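Local coordinates for magnetosome membrane protein MamB, putative Co/Zn/Cd cation transporter. Cation diffusion facilitator family (Desulfamplus magnetovallimortis, PDB 6QFJ) that probably moves metal cations across the membrane and is represented here by its C-terminal domain, of the zinc-transporter dimerisation type, at residues E15-I20 / K56-Q61; E8-V13 / L35-D40. All coordinates share one frame; numbering follows the deposited sequence.

Contact 1. Residues E15-I20 / K56-Q61; sequences EKTPSI and KKEVNQ
The carboxylate of Glu58 receives the loop from both sides of its plane at one oxygen. Ser19 OG donates a hydrogen bond to Glu58 OE1 (3.0 Å) from the syn side, lifted 25° out of the plane, while Thr17 CG2 lies off the opposite face of the group, 3.8 Å from the same OE1. The contact belongs to the alpha-beta-beta-alpha-beta, ferredoxin-like fold of the cytosolic domain of cation diffusion facilitators: loop 15-20, which leads from helix 2-15 into strand 22-31, leans against helix 49-66.

A type I turn from Thr17 to Ile20, closed by Ile20 N to Thr17 O (3.1 Å), places the Thr17, Ser19 and Ile20 side chains so that all three reach the helix. Ser19 carries OG between its backbone N and carbonyl carbon (chi1 63°), which brings the hydroxyl to the acid, and its side chain also touches Ile55. The Glu58 chain is extended beyond CG, which carries its carboxylate to the loop; it and the Thr17 side chain slide past each other in opposite directions. Thr17 divides its two branches: OG1 is hydrogen-bonded back to Val13 O near the end of helix 2-15, and the methyl is left for Glu58, with Ile62 also touching this side chain. Exchanging Ser19 for an alanine would probably leave Glu58 OE1 without its hydroxyl donor and the carboxylate freer to turn.

Beneath this more open polar pair the contact becomes buried and apolar. Ile20 and Val59 cross at about a right angle, both also touching Leu41 of strand 34-43, and meet through one methyl each, Ile20 CD1 against Val59 CG2 at 4.1 Å.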
# COMPACT_ATOMS: atom_id res chain seq x y z
N GLU A 15 4.93 -6.70 -2.45
CA GLU A 15 5.86 -7.71 -2.01
C GLU A 15 7.22 -7.62 -2.70
O GLU A 15 8.23 -8.08 -2.17
CB GLU A 15 5.30 -9.14 -2.20
CG GLU A 15 5.14 -9.93 -0.93
CD GLU A 15 4.20 -9.28 0.09
OE1 GLU A 15 4.67 -8.84 1.19
OE2 GLU A 15 2.98 -9.27 -0.26
N LYS A 16 7.23 -7.14 -3.92
CA LYS A 16 8.42 -7.09 -4.71
C LYS A 16 8.96 -5.67 -4.77
O LYS A 16 9.87 -5.39 -5.52
CB LYS A 16 8.13 -7.56 -6.14
CG LYS A 16 7.55 -8.94 -6.26
CD LYS A 16 7.52 -9.36 -7.71
CE LYS A 16 6.12 -9.56 -8.23
NZ LYS A 16 5.53 -10.86 -7.80
N THR A 17 8.41 -4.75 -3.98
CA THR A 17 8.86 -3.37 -4.01
C THR A 17 9.94 -3.23 -2.94
O THR A 17 9.67 -3.36 -1.73
CB THR A 17 7.67 -2.46 -3.82
OG1 THR A 17 6.76 -2.74 -4.89
CG2 THR A 17 8.04 -0.95 -3.91
N PRO A 18 11.21 -2.98 -3.37
CA PRO A 18 12.29 -3.01 -2.39
C PRO A 18 12.23 -2.00 -1.22
O PRO A 18 12.80 -2.28 -0.16
CB PRO A 18 13.56 -2.81 -3.21
CG PRO A 18 13.10 -2.16 -4.47
CD PRO A 18 11.69 -2.67 -4.73
N SER A 19 11.57 -0.87 -1.37
CA SER A 19 11.50 0.09 -0.25
C SER A 19 10.57 -0.33 0.92
O SER A 19 10.54 0.30 1.99
CB SER A 19 11.07 1.45 -0.80
OG SER A 19 9.79 1.39 -1.36
N ILE A 20 9.85 -1.42 0.72
CA ILE A 20 8.83 -1.90 1.64
C ILE A 20 9.32 -3.19 2.22
O ILE A 20 9.65 -4.12 1.48
CB ILE A 20 7.49 -2.12 0.89
CG1 ILE A 20 6.95 -0.74 0.54
CG2 ILE A 20 6.48 -2.91 1.68
CD1 ILE A 20 5.87 -0.80 -0.52
N LYS A 56 5.06 6.52 0.38
CA LYS A 56 3.56 6.68 0.22
C LYS A 56 3.15 7.08 -1.16
O LYS A 56 2.20 6.58 -1.71
CB LYS A 56 2.99 7.72 1.17
CG LYS A 56 3.17 7.27 2.59
CD LYS A 56 2.57 8.27 3.55
CE LYS A 56 2.71 7.69 4.94
NZ LYS A 56 2.29 8.70 5.94
N LYS A 57 3.94 7.95 -1.77
CA LYS A 57 3.78 8.31 -3.17
C LYS A 57 3.94 7.11 -4.11
O LYS A 57 3.14 6.95 -5.08
CB LYS A 57 4.75 9.48 -3.54
CG LYS A 57 4.35 10.81 -2.80
CD LYS A 57 3.49 11.72 -3.66
CE LYS A 57 2.01 11.40 -3.54
NZ LYS A 57 1.15 11.92 -4.66
N GLU A 58 4.97 6.27 -3.88
CA GLU A 58 5.10 5.01 -4.72
C GLU A 58 3.95 4.10 -4.58
O GLU A 58 3.48 3.50 -5.58
CB GLU A 58 6.37 4.17 -4.36
CG GLU A 58 7.67 4.63 -5.01
CD GLU A 58 8.91 3.67 -4.74
OE1 GLU A 58 8.79 2.75 -3.86
OE2 GLU A 58 9.98 3.81 -5.44
N VAL A 59 3.46 3.94 -3.34
CA VAL A 59 2.29 3.07 -3.15
C VAL A 59 1.05 3.57 -3.85
O VAL A 59 0.26 2.83 -4.47
CB VAL A 59 1.94 2.90 -1.66
CG1 VAL A 59 0.61 2.19 -1.49
CG2 VAL A 59 3.03 2.14 -1.03
N ASN A 60 0.88 4.86 -3.81
CA ASN A 60 -0.24 5.50 -4.45
C ASN A 60 -0.17 5.30 -5.99
O ASN A 60 -1.17 5.00 -6.63
CB ASN A 60 -0.15 7.01 -4.17
CG ASN A 60 -1.38 7.76 -4.65
OD1 ASN A 60 -1.32 8.49 -5.64
ND2 ASN A 60 -2.47 7.65 -3.94
N GLN A 61 1.02 5.45 -6.55
CA GLN A 61 1.24 5.24 -7.98
C GLN A 61 0.86 3.81 -8.35
O GLN A 61 0.16 3.56 -9.33
CB GLN A 61 2.74 5.51 -8.25
CG GLN A 61 3.15 5.44 -9.73
CD GLN A 61 3.21 4.06 -10.31
OE1 GLN A 61 3.74 3.13 -9.70
NE2 GLN A 61 2.66 3.91 -11.53

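Contact 2. Residues E8-V13 / L35-D40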
# COMPACT_ATOMS: atom_id res chain seq x y z
N GLU A 8 -5.06 -8.67 -4.73
CA GLU A 8 -4.05 -9.65 -5.03
C GLU A 8 -2.93 -9.10 -5.90
O GLU A 8 -1.76 -9.37 -5.66
CB GLU A 8 -4.68 -10.82 -5.75
CG GLU A 8 -3.66 -11.82 -6.20
CD GLU A 8 -4.18 -13.04 -6.97
OE1 GLU A 8 -3.36 -13.93 -7.24
OE2 GLU A 8 -5.38 -13.12 -7.31
N ALA A 9 -3.28 -8.29 -6.92
CA ALA A 9 -2.27 -7.75 -7.76
C ALA A 9 -1.45 -6.68 -6.97
O ALA A 9 -0.24 -6.57 -7.10
CB ALA A 9 -2.89 -7.17 -9.03
N ILE A 10 -2.15 -5.84 -6.23
CA ILE A 10 -1.50 -4.85 -5.37
C ILE A 10 -0.50 -5.52 -4.40
O ILE A 10 0.66 -5.17 -4.36
CB ILE A 10 -2.52 -3.96 -4.61
CG1 ILE A 10 -3.27 -3.09 -5.56
CG2 ILE A 10 -1.80 -3.04 -3.61
CD1 ILE A 10 -4.51 -2.46 -4.95
N ALA A 11 -0.92 -6.59 -3.73
CA ALA A 11 -0.03 -7.32 -2.83
C ALA A 11 1.13 -7.91 -3.57
O ALA A 11 2.22 -7.84 -3.06
CB ALA A 11 -0.78 -8.46 -2.11
N ASN A 12 0.90 -8.41 -4.78
CA ASN A 12 1.99 -8.99 -5.55
C ASN A 12 3.04 -7.93 -5.83
O ASN A 12 4.22 -8.16 -5.68
CB ASN A 12 1.52 -9.58 -6.89
CG ASN A 12 0.88 -10.94 -6.75
OD1 ASN A 12 1.07 -11.56 -5.75
ND2 ASN A 12 0.05 -11.39 -7.72
N VAL A 13 2.60 -6.71 -6.15
CA VAL A 13 3.58 -5.66 -6.46
C VAL A 13 4.33 -5.24 -5.24
O VAL A 13 5.59 -5.13 -5.23
CB VAL A 13 2.94 -4.47 -7.15
CG1 VAL A 13 3.99 -3.38 -7.39
CG2 VAL A 13 2.34 -4.93 -8.48
N LEU A 35 -13.39 3.26 -5.21
CA LEU A 35 -12.74 2.31 -4.38
C LEU A 35 -11.79 2.98 -3.39
O LEU A 35 -10.82 3.67 -3.80
CB LEU A 35 -11.98 1.33 -5.22
CG LEU A 35 -12.84 0.26 -5.85
CD1 LEU A 35 -11.98 -0.52 -6.83
CD2 LEU A 35 -13.40 -0.67 -4.76
N GLU A 36 -12.03 2.74 -2.12
CA GLU A 36 -11.17 3.23 -1.04
C GLU A 36 -10.20 2.17 -0.55
O GLU A 36 -10.62 1.10 -0.12
CB GLU A 36 -12.00 3.71 0.14
CG GLU A 36 -12.60 5.09 -0.16
CD GLU A 36 -13.61 5.57 0.84
OE1 GLU A 36 -14.00 4.78 1.71
OE2 GLU A 36 -14.01 6.74 0.70
N PHE A 37 -8.93 2.48 -0.62
CA PHE A 37 -7.90 1.54 -0.14
C PHE A 37 -7.20 2.09 1.09
O PHE A 37 -6.89 3.29 1.16
CB PHE A 37 -6.86 1.29 -1.20
CG PHE A 37 -7.38 0.50 -2.35
CD1 PHE A 37 -7.94 1.16 -3.45
CD2 PHE A 37 -7.24 -0.86 -2.39
CE1 PHE A 37 -8.41 0.45 -4.50
CE2 PHE A 37 -7.72 -1.58 -3.48
CZ PHE A 37 -8.33 -0.93 -4.52
N GLU A 38 -7.03 1.22 2.09
CA GLU A 38 -6.19 1.48 3.27
C GLU A 38 -5.09 0.50 3.25
O GLU A 38 -5.33 -0.74 3.30
CB GLU A 38 -7.00 1.35 4.56
CG GLU A 38 -8.03 2.49 4.68
CD GLU A 38 -9.03 2.29 5.79
OE1 GLU A 38 -9.42 1.15 6.08
OE2 GLU A 38 -9.46 3.29 6.34
N ILE A 39 -3.88 1.00 3.13
CA ILE A 39 -2.71 0.17 3.01
C ILE A 39 -1.77 0.43 4.19
O ILE A 39 -1.28 1.59 4.38
CB ILE A 39 -1.98 0.44 1.70
CG1 ILE A 39 -2.98 0.42 0.54
CG2 ILE A 39 -0.84 -0.56 1.51
CD1 ILE A 39 -2.94 -0.72 -0.41
N ASP A 40 -1.50 -0.63 4.96
CA ASP A 40 -0.53 -0.60 6.04
C ASP A 40 0.71 -1.37 5.68
O ASP A 40 0.61 -2.54 5.30
CB ASP A 40 -1.17 -1.15 7.34
CG ASP A 40 -2.31 -0.27 7.83
OD1 ASP A 40 -2.47 0.89 7.32
OD2 ASP A 40 -3.12 -0.74 8.65
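Two torsions aim Ile10 at the strand. With CG1 opposite the carbonyl carbon (chi1 -67°) and CD1 extended beyond it (chi2 165°), the long branch runs out from helix 2-15 to the Phe37 ring, while the CG2 branch is left to meet Ile39. The chain of Ile39 is bent at its own second torsion, -109°, away from a staggered position, and this turn carries its CD1 to Ile10.

Ile10 CD1 is centred on one corner of the ring: it lies 3.6 Å from Phe37 CE2 and 4.1 Å from each of the flanking atoms, Phe37 CD2 and Phe37 CZ. The methyl comes in at a slant. The second branch makes a looser touch, Ile10 CG2 to Ile39 CD1 at 4.1 Å. One isoleucine of the helix thus spans two residues on the same side of strand 34-43, with no polar group taking part.

This is the helix-on-sheet core of the ferredoxin-like domain, in which helices 2-15 and 49-66 share one face of the sheet. Ile63 of helix 49-66 touches both Ile10 and Ile39, and Leu14 adds a further apolar neighbour to Ile39; the Phe37 side chain is flanked by Ala28 of strand 22-31 and by Val67.

Strand 34-43 is the middle strand, and alternation sorts its side chains. Phe37 and Ile39 point toward the helix, whereas Glu38 and Asp40 carry their charges to the other face, where Glu38 OE1 makes a salt bridge with Arg29 and Asp40 OD2 one with Arg76. The backbone of Phe37 is hydrogen-bonded to Thr72 and Lys74 of the parallel strand 71-79, which fixes the strand position from which its ring reaches Ile10 CD1.

How the contacts relate
Contacts 1 and 2 have centres about 10 Å apart and use adjoining pieces of chain: segment 8-13 lies on helix 2-15, and segment 15-20 follows it in the chain on the way to strand 22-31. The Thr17 to Val13 bond joins the two pieces. Contact 2 sets the helix on the middle strand of the sheet, whereas contact 1 sets the following loop on helix 49-66. That second helix serves both, through the neighbouring residues Ile62 at contact 1 and Ile63 at contact 2. Along the chain the segments of the two contacts alternate, and all four lie in the same domain.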